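Local coordinates for type VII secretion system protein EssB (PDB 4ANN), which is an integral membrane component of the Ess type VII secretion system, probably required for secretion of EsxA and EsxB, seen here as its cytoplasmic segment, at residues Ser44-Asp49 with Leu93-Arg98; Thr99-Val104 with Lys121-Gln126; Leu146-Phe151 with Pro172-Val177. All blocks are in the same frame, centred on the assembly; numbering follows the deposited sequence.

Contact 1. Residues Ser44-Asp49 with Leu93-Arg98; sequences SPYFID and LEEVNR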
loop_
_atom_site.group_PDB
_atom_site.type_symbol
_atom_site.label_atom_id
_atom_site.label_comp_id
_atom_site.label_asym_id
_atom_site.label_seq_id
_atom_site.Cartn_x
_atom_site.Cartn_y
_atom_site.Cartn_z
ATOM N N SER A 44 -2.740 7.307 13.027
ATOM C CA SER A 44 -3.811 7.168 12.082
ATOM C C SER A 44 -4.227 5.695 12.010
ATOM O O SER A 44 -3.315 4.848 11.984
ATOM C CB SER A 44 -3.382 7.553 10.668
ATOM O OG SER A 44 -4.323 7.077 9.701
ATOM N N PRO A 45 -5.501 5.415 11.928
ATOM C CA PRO A 45 -5.890 3.967 11.820
ATOM C C PRO A 45 -5.438 3.331 10.534
ATOM O O PRO A 45 -5.585 2.131 10.420
ATOM C CB PRO A 45 -7.408 4.011 11.887
ATOM C CG PRO A 45 -7.795 5.410 11.685
ATOM C CD PRO A 45 -6.648 6.305 11.915
ATOM N N TYR A 46 -4.942 4.082 9.561
ATOM C CA TYR A 46 -4.571 3.528 8.277
ATOM C C TYR A 46 -3.070 3.448 8.059
ATOM O O TYR A 46 -2.679 2.989 6.999
ATOM C CB TYR A 46 -5.178 4.357 7.145
ATOM C CG TYR A 46 -6.691 4.315 7.281
ATOM C CD1 TYR A 46 -7.392 3.125 7.035
ATOM C CD2 TYR A 46 -7.419 5.432 7.626
ATOM C CE1 TYR A 46 -8.755 3.038 7.146
ATOM C CE2 TYR A 46 -8.812 5.395 7.777
ATOM C CZ TYR A 46 -9.431 4.182 7.521
ATOM O OH TYR A 46 -10.789 4.112 7.653
ATOM N N PHE A 47 -2.247 3.833 9.029
ATOM C CA PHE A 47 -0.821 3.865 8.854
ATOM C C PHE A 47 -0.063 3.261 10.039
ATOM O O PHE A 47 -0.498 3.344 11.186
ATOM C CB PHE A 47 -0.281 5.303 8.677
ATOM C CG PHE A 47 -0.691 5.905 7.374
ATOM C CD1 PHE A 47 0.081 5.689 6.250
ATOM C CD2 PHE A 47 -1.828 6.685 7.258
ATOM C CE1 PHE A 47 -0.282 6.248 5.036
ATOM C CE2 PHE A 47 -2.180 7.217 6.018
ATOM C CZ PHE A 47 -1.418 7.014 4.911
ATOM N N ILE A 48 1.077 2.685 9.744
ATOM C CA ILE A 48 2.095 2.311 10.736
ATOM C C ILE A 48 2.398 3.545 11.553
ATOM O O ILE A 48 2.556 4.658 11.010
ATOM C CB ILE A 48 3.390 1.812 9.974
ATOM C CG1 ILE A 48 3.069 0.561 9.131
ATOM C CG2 ILE A 48 4.577 1.668 10.854
ATOM C CD1 ILE A 48 2.796 -0.630 9.968
ATOM N N ASP A 49 2.530 3.391 12.857
ATOM C CA ASP A 49 2.960 4.489 13.709
ATOM C C ASP A 49 4.396 4.917 13.355
ATOM O O ASP A 49 5.200 4.109 12.945
ATOM C CB ASP A 49 2.911 4.104 15.165
ATOM C CG ASP A 49 1.464 4.093 15.687
ATOM O OD1 ASP A 49 0.558 4.757 15.131
ATOM O OD2 ASP A 49 1.253 3.415 16.739
ATOM N N LEU A 93 -7.941 0.708 2.246
ATOM C CA LEU A 93 -7.008 1.828 2.154
ATOM C C LEU A 93 -7.535 2.981 1.377
ATOM O O LEU A 93 -7.048 4.109 1.505
ATOM C CB LEU A 93 -5.643 1.374 1.587
ATOM C CG LEU A 93 -4.784 0.610 2.576
ATOM C CD1 LEU A 93 -3.529 0.147 1.848
ATOM C CD2 LEU A 93 -4.466 1.436 3.853
ATOM N N GLU A 94 -8.536 2.772 0.547
ATOM C CA GLU A 94 -9.190 3.876 -0.164
ATOM C C GLU A 94 -9.742 4.892 0.827
ATOM O O GLU A 94 -9.942 6.063 0.434
ATOM C CB GLU A 94 -10.318 3.368 -1.083
ATOM C CG GLU A 94 -9.878 2.401 -2.146
ATOM C CD GLU A 94 -10.550 2.428 -3.474
ATOM O OE1 GLU A 94 -11.622 1.807 -3.607
ATOM O OE2 GLU A 94 -9.943 3.083 -4.354
ATOM N N GLU A 95 -9.995 4.511 2.072
ATOM C CA GLU A 95 -10.455 5.473 3.075
ATOM C C GLU A 95 -9.421 6.572 3.288
ATOM O O GLU A 95 -9.759 7.666 3.743
ATOM C CB GLU A 95 -10.765 4.777 4.403
ATOM C CG GLU A 95 -11.974 3.826 4.296
ATOM C CD GLU A 95 -13.273 4.518 4.010
ATOM O OE1 GLU A 95 -13.658 5.562 4.540
ATOM O OE2 GLU A 95 -14.009 4.040 3.127
ATOM N N VAL A 96 -8.162 6.343 2.965
ATOM C CA VAL A 96 -7.099 7.335 3.116
ATOM C C VAL A 96 -7.330 8.503 2.184
ATOM O O VAL A 96 -6.974 9.653 2.531
ATOM C CB VAL A 96 -5.691 6.754 2.857
ATOM C CG1 VAL A 96 -4.607 7.821 2.817
ATOM C CG2 VAL A 96 -5.431 5.696 3.969
ATOM N N ASN A 97 -7.990 8.298 1.061
ATOM C CA ASN A 97 -8.179 9.390 0.128
ATOM C C ASN A 97 -9.045 10.503 0.676
ATOM O O ASN A 97 -8.998 11.636 0.163
ATOM C CB ASN A 97 -8.725 8.788 -1.146
ATOM C CG ASN A 97 -7.796 7.823 -1.818
ATOM O OD1 ASN A 97 -6.588 7.893 -1.637
ATOM N ND2 ASN A 97 -8.356 6.868 -2.614
ATOM N N ARG A 98 -9.868 10.268 1.682
ATOM C CA ARG A 98 -10.691 11.332 2.297
ATOM C C ARG A 98 -9.931 12.187 3.307
ATOM O O ARG A 98 -10.391 13.222 3.826
ATOM C CB ARG A 98 -11.899 10.621 2.908
ATOM C CG ARG A 98 -11.865 10.352 4.393
ATOM C CD ARG A 98 -11.970 8.921 4.878
ATOM N NE ARG A 98 -11.054 8.557 5.982
ATOM C CZ ARG A 98 -10.960 9.381 7.039
ATOM N NH1 ARG A 98 -11.540 10.548 7.366
ATOM N NH2 ARG A 98 -10.101 8.925 7.946
#

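Contact 2. Residues Thr99-Val104 with Lys121-Gln126; sequences TRYTFV and KTRGLQ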
loop_
_atom_site.group_PDB
_atom_site.type_symbol
_atom_site.label_atom_id
_atom_site.label_comp_id
_atom_site.label_asym_id
_atom_site.label_seq_id
_atom_site.Cartn_x
_atom_site.Cartn_y
_atom_site.Cartn_z
ATOM N N THR A 99 -8.748 11.743 3.656
ATOM C CA THR A 99 -7.904 12.446 4.589
ATOM C C THR A 99 -6.885 13.276 3.825
ATOM O O THR A 99 -6.874 13.301 2.583
ATOM C CB THR A 99 -7.111 11.488 5.495
ATOM O OG1 THR A 99 -6.086 10.782 4.806
ATOM C CG2 THR A 99 -7.980 10.375 6.053
ATOM N N ARG A 100 -6.039 13.930 4.607
ATOM C CA ARG A 100 -4.922 14.748 4.177
ATOM C C ARG A 100 -3.805 13.915 3.556
ATOM O O ARG A 100 -3.014 14.430 2.725
ATOM C CB ARG A 100 -4.391 15.606 5.357
ATOM C CG ARG A 100 -5.150 16.900 5.626
ATOM C CD ARG A 100 -4.570 17.627 6.834
ATOM N NE ARG A 100 -4.051 18.956 6.550
ATOM C CZ ARG A 100 -3.248 19.405 5.602
ATOM N NH1 ARG A 100 -2.744 18.620 4.645
ATOM N NH2 ARG A 100 -2.907 20.682 5.543
ATOM N N TYR A 101 -3.634 12.705 3.939
ATOM C CA TYR A 101 -2.585 11.761 3.709
ATOM C C TYR A 101 -2.671 11.116 2.330
ATOM O O TYR A 101 -3.711 10.989 1.728
ATOM C CB TYR A 101 -2.571 10.642 4.749
ATOM C CG TYR A 101 -2.312 11.083 6.169
ATOM C CD1 TYR A 101 -1.099 11.654 6.565
ATOM C CD2 TYR A 101 -3.306 10.920 7.129
ATOM C CE1 TYR A 101 -0.881 12.034 7.858
ATOM C CE2 TYR A 101 -3.074 11.298 8.441
ATOM C CZ TYR A 101 -1.875 11.867 8.802
ATOM O OH TYR A 101 -1.688 12.225 10.098
ATOM N N THR A 102 -1.517 10.635 1.872
ATOM C CA THR A 102 -1.345 9.826 0.684
ATOM C C THR A 102 -0.541 8.603 1.097
ATOM O O THR A 102 0.111 8.574 2.145
ATOM C CB THR A 102 -0.631 10.555 -0.453
ATOM O OG1 THR A 102 0.704 10.861 0.035
ATOM C CG2 THR A 102 -1.327 11.865 -0.870
ATOM N N PHE A 103 -0.597 7.574 0.221
ATOM C CA PHE A 103 0.070 6.309 0.517
ATOM C C PHE A 103 0.505 5.658 -0.789
ATOM O O PHE A 103 0.061 6.040 -1.875
ATOM C CB PHE A 103 -0.847 5.351 1.306
ATOM C CG PHE A 103 -2.013 4.777 0.509
ATOM C CD1 PHE A 103 -3.139 5.550 0.276
ATOM C CD2 PHE A 103 -1.982 3.506 -0.015
ATOM C CE1 PHE A 103 -4.239 5.071 -0.491
ATOM C CE2 PHE A 103 -3.048 2.999 -0.778
ATOM C CZ PHE A 103 -4.173 3.804 -0.996
ATOM N N VAL A 104 1.337 4.640 -0.678
ATOM C CA VAL A 104 1.815 3.830 -1.770
ATOM C C VAL A 104 1.295 2.409 -1.572
ATOM O O VAL A 104 1.448 1.882 -0.486
ATOM C CB VAL A 104 3.354 3.814 -1.790
ATOM C CG1 VAL A 104 3.883 2.866 -2.838
ATOM C CG2 VAL A 104 3.878 5.247 -1.927
ATOM N N LYS A 121 2.644 2.211 5.165
ATOM C CA LYS A 121 3.862 2.704 5.818
ATOM C C LYS A 121 4.165 4.165 5.487
ATOM O O LYS A 121 3.929 5.068 6.285
ATOM C CB LYS A 121 5.024 1.754 5.501
ATOM C CG LYS A 121 6.271 2.113 6.276
ATOM C CD LYS A 121 7.415 1.183 5.870
ATOM C CE LYS A 121 7.958 1.514 4.513
ATOM N NZ LYS A 121 9.163 0.672 4.234
ATOM N N THR A 122 4.683 4.445 4.301
ATOM C CA THR A 122 5.037 5.792 3.910
ATOM C C THR A 122 3.796 6.676 3.797
ATOM O O THR A 122 2.801 6.251 3.199
ATOM C CB THR A 122 5.755 5.754 2.558
ATOM O OG1 THR A 122 6.915 4.890 2.710
ATOM C CG2 THR A 122 6.287 7.120 2.172
ATOM N N ARG A 123 3.857 7.882 4.318
ATOM C CA ARG A 123 2.758 8.822 4.190
ATOM C C ARG A 123 3.205 10.110 3.486
ATOM O O ARG A 123 4.208 10.675 3.867
ATOM C CB ARG A 123 2.235 9.358 5.481
ATOM C CG ARG A 123 2.198 8.436 6.580
ATOM C CD ARG A 123 1.542 8.985 7.837
ATOM N NE ARG A 123 1.672 8.146 8.957
ATOM C CZ ARG A 123 1.209 8.391 10.165
ATOM N NH1 ARG A 123 0.553 9.511 10.422
ATOM N NH2 ARG A 123 1.404 7.525 11.149
ATOM N N GLY A 124 2.449 10.530 2.502
ATOM C CA GLY A 124 2.559 11.914 2.051
ATOM C C GLY A 124 1.445 12.744 2.597
ATOM O O GLY A 124 0.554 12.265 3.335
ATOM N N LEU A 125 1.465 14.032 2.234
ATOM C CA LEU A 125 0.445 14.984 2.611
ATOM C C LEU A 125 0.071 15.774 1.395
ATOM O O LEU A 125 0.975 16.341 0.783
ATOM C CB LEU A 125 0.935 15.935 3.655
ATOM C CG LEU A 125 1.121 15.385 5.027
ATOM C CD1 LEU A 125 1.888 16.443 5.826
ATOM C CD2 LEU A 125 -0.243 15.049 5.666
ATOM N N GLN A 126 -1.224 15.804 1.127
ATOM C CA GLN A 126 -1.686 16.483 -0.077
ATOM C C GLN A 126 -1.164 17.889 -0.147
ATOM O O GLN A 126 -1.252 18.633 0.823
ATOM C CB GLN A 126 -3.214 16.465 -0.111
ATOM C CG GLN A 126 -3.626 14.977 -0.142
ATOM C CD GLN A 126 -4.183 14.755 -1.545
ATOM O OE1 GLN A 126 -3.457 14.918 -2.523
ATOM N NE2 GLN A 126 -5.477 14.435 -1.509
HETATM O O HOH W 1 2.335 3.914 1.892
#

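Contact 3. Residues Leu146-Phe151 with Pro172-Val177; sequences LVICAF and PFETKV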
loop_
_atom_site.group_PDB
_atom_site.type_symbol
_atom_site.label_atom_id
_atom_site.label_comp_id
_atom_site.label_asym_id
_atom_site.label_seq_id
_atom_site.Cartn_x
_atom_site.Cartn_y
_atom_site.Cartn_z
ATOM N N LEU A 146 -0.776 -7.372 -6.426
ATOM C CA LEU A 146 -0.797 -7.966 -5.095
ATOM C C LEU A 146 -1.571 -9.282 -5.069
ATOM O O LEU A 146 -1.161 -10.260 -4.449
ATOM C CB LEU A 146 -1.380 -7.004 -4.043
ATOM C CG LEU A 146 -0.532 -5.762 -3.727
ATOM C CD1 LEU A 146 -1.300 -4.858 -2.784
ATOM C CD2 LEU A 146 0.792 -6.096 -3.125
ATOM N N VAL A 147 -2.740 -9.326 -5.732
ATOM C CA VAL A 147 -3.520 -10.551 -5.782
ATOM C C VAL A 147 -2.703 -11.674 -6.430
ATOM O O VAL A 147 -2.639 -12.805 -5.952
ATOM C CB VAL A 147 -4.847 -10.315 -6.511
ATOM C CG1 VAL A 147 -5.551 -11.649 -6.777
ATOM C CG2 VAL A 147 -5.753 -9.357 -5.742
ATOM N N ILE A 148 -2.082 -11.367 -7.585
ATOM C CA ILE A 148 -1.292 -12.362 -8.296
ATOM C C ILE A 148 -0.170 -12.863 -7.425
ATOM O O ILE A 148 0.092 -14.069 -7.328
ATOM C CB ILE A 148 -0.786 -11.758 -9.632
ATOM C CG1 ILE A 148 -1.963 -11.543 -10.579
ATOM C CG2 ILE A 148 0.308 -12.627 -10.232
ATOM C CD1 ILE A 148 -1.646 -10.733 -11.802
ATOM N N CYS A 149 0.551 -11.943 -6.773
ATOM C CA CYS A 149 1.657 -12.335 -5.897
ATOM C C CYS A 149 1.207 -13.178 -4.734
ATOM O O CYS A 149 1.882 -14.122 -4.326
ATOM C CB CYS A 149 2.394 -11.097 -5.407
ATOM S SG CYS A 149 3.355 -10.247 -6.678
ATOM N N ALA A 150 0.036 -12.863 -4.158
ATOM C CA ALA A 150 -0.469 -13.626 -3.022
ATOM C C ALA A 150 -0.728 -15.081 -3.428
ATOM O O ALA A 150 -0.599 -15.953 -2.552
ATOM C CB ALA A 150 -1.728 -12.991 -2.463
ATOM N N PHE A 151 -1.118 -15.321 -4.660
ATOM C CA PHE A 151 -1.445 -16.655 -5.169
ATOM C C PHE A 151 -0.262 -17.368 -5.810
ATOM O O PHE A 151 -0.372 -18.556 -6.099
ATOM C CB PHE A 151 -2.668 -16.615 -6.072
ATOM C CG PHE A 151 -3.944 -16.594 -5.278
ATOM C CD1 PHE A 151 -4.540 -17.769 -4.896
ATOM C CD2 PHE A 151 -4.536 -15.404 -4.907
ATOM C CE1 PHE A 151 -5.724 -17.777 -4.172
ATOM C CE2 PHE A 151 -5.727 -15.403 -4.207
ATOM C CZ PHE A 151 -6.318 -16.570 -3.837
ATOM N N PRO A 172 -4.615 -19.326 -15.836
ATOM C CA PRO A 172 -5.960 -18.772 -16.073
ATOM C C PRO A 172 -6.438 -17.851 -14.969
ATOM O O PRO A 172 -7.074 -16.839 -15.264
ATOM C CB PRO A 172 -6.803 -20.058 -16.219
ATOM C CG PRO A 172 -5.824 -21.063 -16.727
ATOM C CD PRO A 172 -4.538 -20.801 -15.956
ATOM N N PHE A 173 -6.161 -18.151 -13.712
ATOM C CA PHE A 173 -6.511 -17.254 -12.613
ATOM C C PHE A 173 -5.917 -15.862 -12.804
ATOM O O PHE A 173 -6.570 -14.855 -12.642
ATOM C CB PHE A 173 -6.011 -17.858 -11.320
ATOM C CG PHE A 173 -6.203 -16.980 -10.095
ATOM C CD1 PHE A 173 -7.391 -16.901 -9.407
ATOM C CD2 PHE A 173 -5.183 -16.226 -9.595
ATOM C CE1 PHE A 173 -7.568 -16.109 -8.318
ATOM C CE2 PHE A 173 -5.324 -15.416 -8.493
ATOM C CZ PHE A 173 -6.519 -15.358 -7.842
ATOM N N GLU A 174 -4.689 -15.777 -13.202
ATOM C CA GLU A 174 -3.935 -14.565 -13.358
ATOM C C GLU A 174 -4.560 -13.794 -14.480
ATOM O O GLU A 174 -4.711 -12.554 -14.372
ATOM C CB GLU A 174 -2.424 -14.765 -13.567
ATOM C CG GLU A 174 -1.766 -15.319 -12.339
ATOM C CD GLU A 174 -0.335 -15.739 -12.494
ATOM O OE1 GLU A 174 0.130 -15.905 -13.628
ATOM O OE2 GLU A 174 0.311 -15.976 -11.431
ATOM N N THR A 175 -4.939 -14.434 -15.575
ATOM C CA THR A 175 -5.629 -13.696 -16.665
ATOM C C THR A 175 -6.919 -13.063 -16.179
ATOM O O THR A 175 -7.239 -11.947 -16.549
ATOM C CB THR A 175 -5.870 -14.663 -17.826
ATOM O OG1 THR A 175 -4.613 -15.037 -18.314
ATOM C CG2 THR A 175 -6.702 -14.000 -18.943
ATOM N N LYS A 176 -7.714 -13.806 -15.398
ATOM C CA LYS A 176 -8.977 -13.267 -14.918
ATOM C C LYS A 176 -8.745 -12.045 -14.041
ATOM O O LYS A 176 -9.480 -11.059 -14.097
ATOM C CB LYS A 176 -9.826 -14.277 -14.174
ATOM C CG LYS A 176 -10.443 -15.363 -15.083
ATOM N N VAL A 177 -7.698 -12.097 -13.171
ATOM C CA VAL A 177 -7.377 -10.948 -12.349
ATOM C C VAL A 177 -7.011 -9.763 -13.236
ATOM O O VAL A 177 -7.497 -8.648 -13.052
ATOM C CB VAL A 177 -6.227 -11.311 -11.375
ATOM C CG1 VAL A 177 -5.718 -10.066 -10.685
ATOM C CG2 VAL A 177 -6.708 -12.326 -10.353
HETATM O O HOH W 2 -1.084 -15.983 -9.088
#

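Contact 1. Residues Ser44-Asp49 with Leu93-Arg98
Tyr-46 overlaps two residues: its CB rests on CG2 of Val-96, and the far end of its ring on CB of Glu-95. It is the third residue of a type I beta turn, Ser-44 to Phe-47, in the loop between strands 21-25 and 50-54. The turn packs on Leu-93-Arg-98, the helically wound connection that follows helix 80-89. At the root of the tyrosine, CB lies 3.5 Å from CG2 of Val-96, the two side chains sliding past each other in opposite directions. A chi1 of -61° sets CG anti to the carbonyl carbon; further out, the OH of Tyr-46 comes within 3.3 Å of CB of Glu-95. Glu-95 thus offers its aliphatic root to the ring, while its carboxylate leads away from the turn. A tyrosine suits this half-covered place, having an apolar ring to bury and a polar tip for the boundary.

Phe-47 belongs to the buried side. Its CZ meets CG1 of Val-96 at 3.9 Å, so the two branches of one valine serve two neighbouring aromatics, and the Phe-47 ring also meets that of Tyr-101. Leu-93 adds a methyl, CD2, 3.9 Å from the backbone O of Tyr-46. No hydrogen bond joins the two segments. Tyr-46 and, just after the turn, Ile-48 bond through their backbones to Ala-120 of strand 118-120.

Inside the turn, Ser-44 forms an ST turn: its OG accepts the backbone N-H of Tyr-46 at 3.1 Å, nearly straight at 168°, while its CB lies at the edge of the Phe-47 ring, in the ring plane.

Contact 2. Residues Thr99-Val104 with Lys121-Gln126
Thr-102 and Gly-124 face each other as the hydrogen-bonded pair of a short antiparallel two-stranded ribbon. Thr-102 N gives its hydrogen to Gly-124 O at 3.0 Å, and Gly-124 N returns one to Thr-102 O at 3.1 Å; both donors stand well above the acceptor's carbonyl plane. Beyond them, Gln-126 N reaches Arg-100 O at 2.8 Å, nearly straight (174°) and close to the line of the C=O bond. Past the other end a water takes over: it accepts from Val-104 N at 2.9 Å and lies 2.7 Å from Thr-122 O.

Glycine suits its place because Thr-102 OG1 sits only 2.9 Å from Gly-124 CA, where a side chain would collide; that hydroxyl is hydrogen-bonded to Pro-131 O. On the face carrying Tyr-101 and Leu-125, CD1 of the ring touches CD2 of the leucine at 3.6 Å. Arg-123, extended from CG to NE, runs beside the same ring with its guanidinium almost perpendicular to it. Both polar tips end on backbone carbonyls: Tyr-101 OH is bonded to Leu-39 O, and Arg-123 NH1 to Gln-42 O.

The ribbon borders the sheet of strands 21-25 and 58-63, where Arg-22 bonds to Arg-123 O and Tyr-63 touches Thr-122. It continues the chain from strand 118-120 of another sheet, and helix 136-151 is the next regular element along the chain.

Contact 3. Residues Leu146-Phe151 with Pro172-Val177
Ile-148 and Phe-173 bury the most surface where these two helices meet, with Glu-174 next. The segments run nearly antiparallel, at 164°, their axes 10.0 Å apart at closest approach, and Ile-148 lies opposite Glu-174.

Ile-148 divides its branches between two partners. CG1 packs against CG1 of Val-177 at 4.0 Å, whereas CG2, anti to the backbone N, meets the carboxylate end of Glu-174, 3.6 Å from OE2. A beta-branched aliphatic residue fits here because it can fill both directions at once.

Phe-173 has CG anti to its backbone N (chi1 175°) and crosses the side chain of Phe-151 at about a right angle. The result is an edge-to-face pair in which the edge of Phe-173 is turned to the face of Phe-151, the centroids 4.6 Å apart and the planes inclined at 50°. CZ of Phe-173 stands over that face, offset toward the rim, 3.5 Å from CD2 of Phe-151. CG1 of Val-147 lies 3.8 Å from CG2 of Val-177 and also meets CZ of Phe-173. Phe-151 also makes a cation-pi contact with Lys-83 of helix 80-89.

Glu-174 is buried, yet well supplied with donors. A water bridges its OE2, at 2.7 Å, to the backbone O of Ile-148, and Gln-155 NE2 also bonds to OE2. OE1 takes His-168 NE2 and the backbone N of Thr-171, the latter as in the glutamate half of a capping box, with Glu-174 third in helix 172-179. So many donors would favour a charged carboxylate.

Val-147 and Val-177 also touch helix 183-192. Such antiparallel packing is part of a mainly helical bundle of helices 80-89, 136-151, 157-162, 172-179 and 183-192, consistent with the helical lobe of a kinase-like fold, the clan of the YukC family.

Contacts 1 and 2 form one neighbourhood, their centres 8 Å apart. Arg-123 of contact 2 probably donates from NH2 to Ile-48 O at 3.1 Å, and its NE lies 3.5 Å from Phe-47 CB, while Val-96 CG1 comes equally near Tyr-101 O. The segments 93-98 and 99-104 are also continuous in the chain. Contact 3 stands apart, on the opposite side of the chain's centre: its centre is about 25 Å from that of contact 1 and about 27 Å from that of contact 2, with nearest atoms about 7 and 8 Å away. Helix 80-89 touches Phe-151 and leads in the chain toward 93-98, so it links the two regions of the cytoplasmic segment.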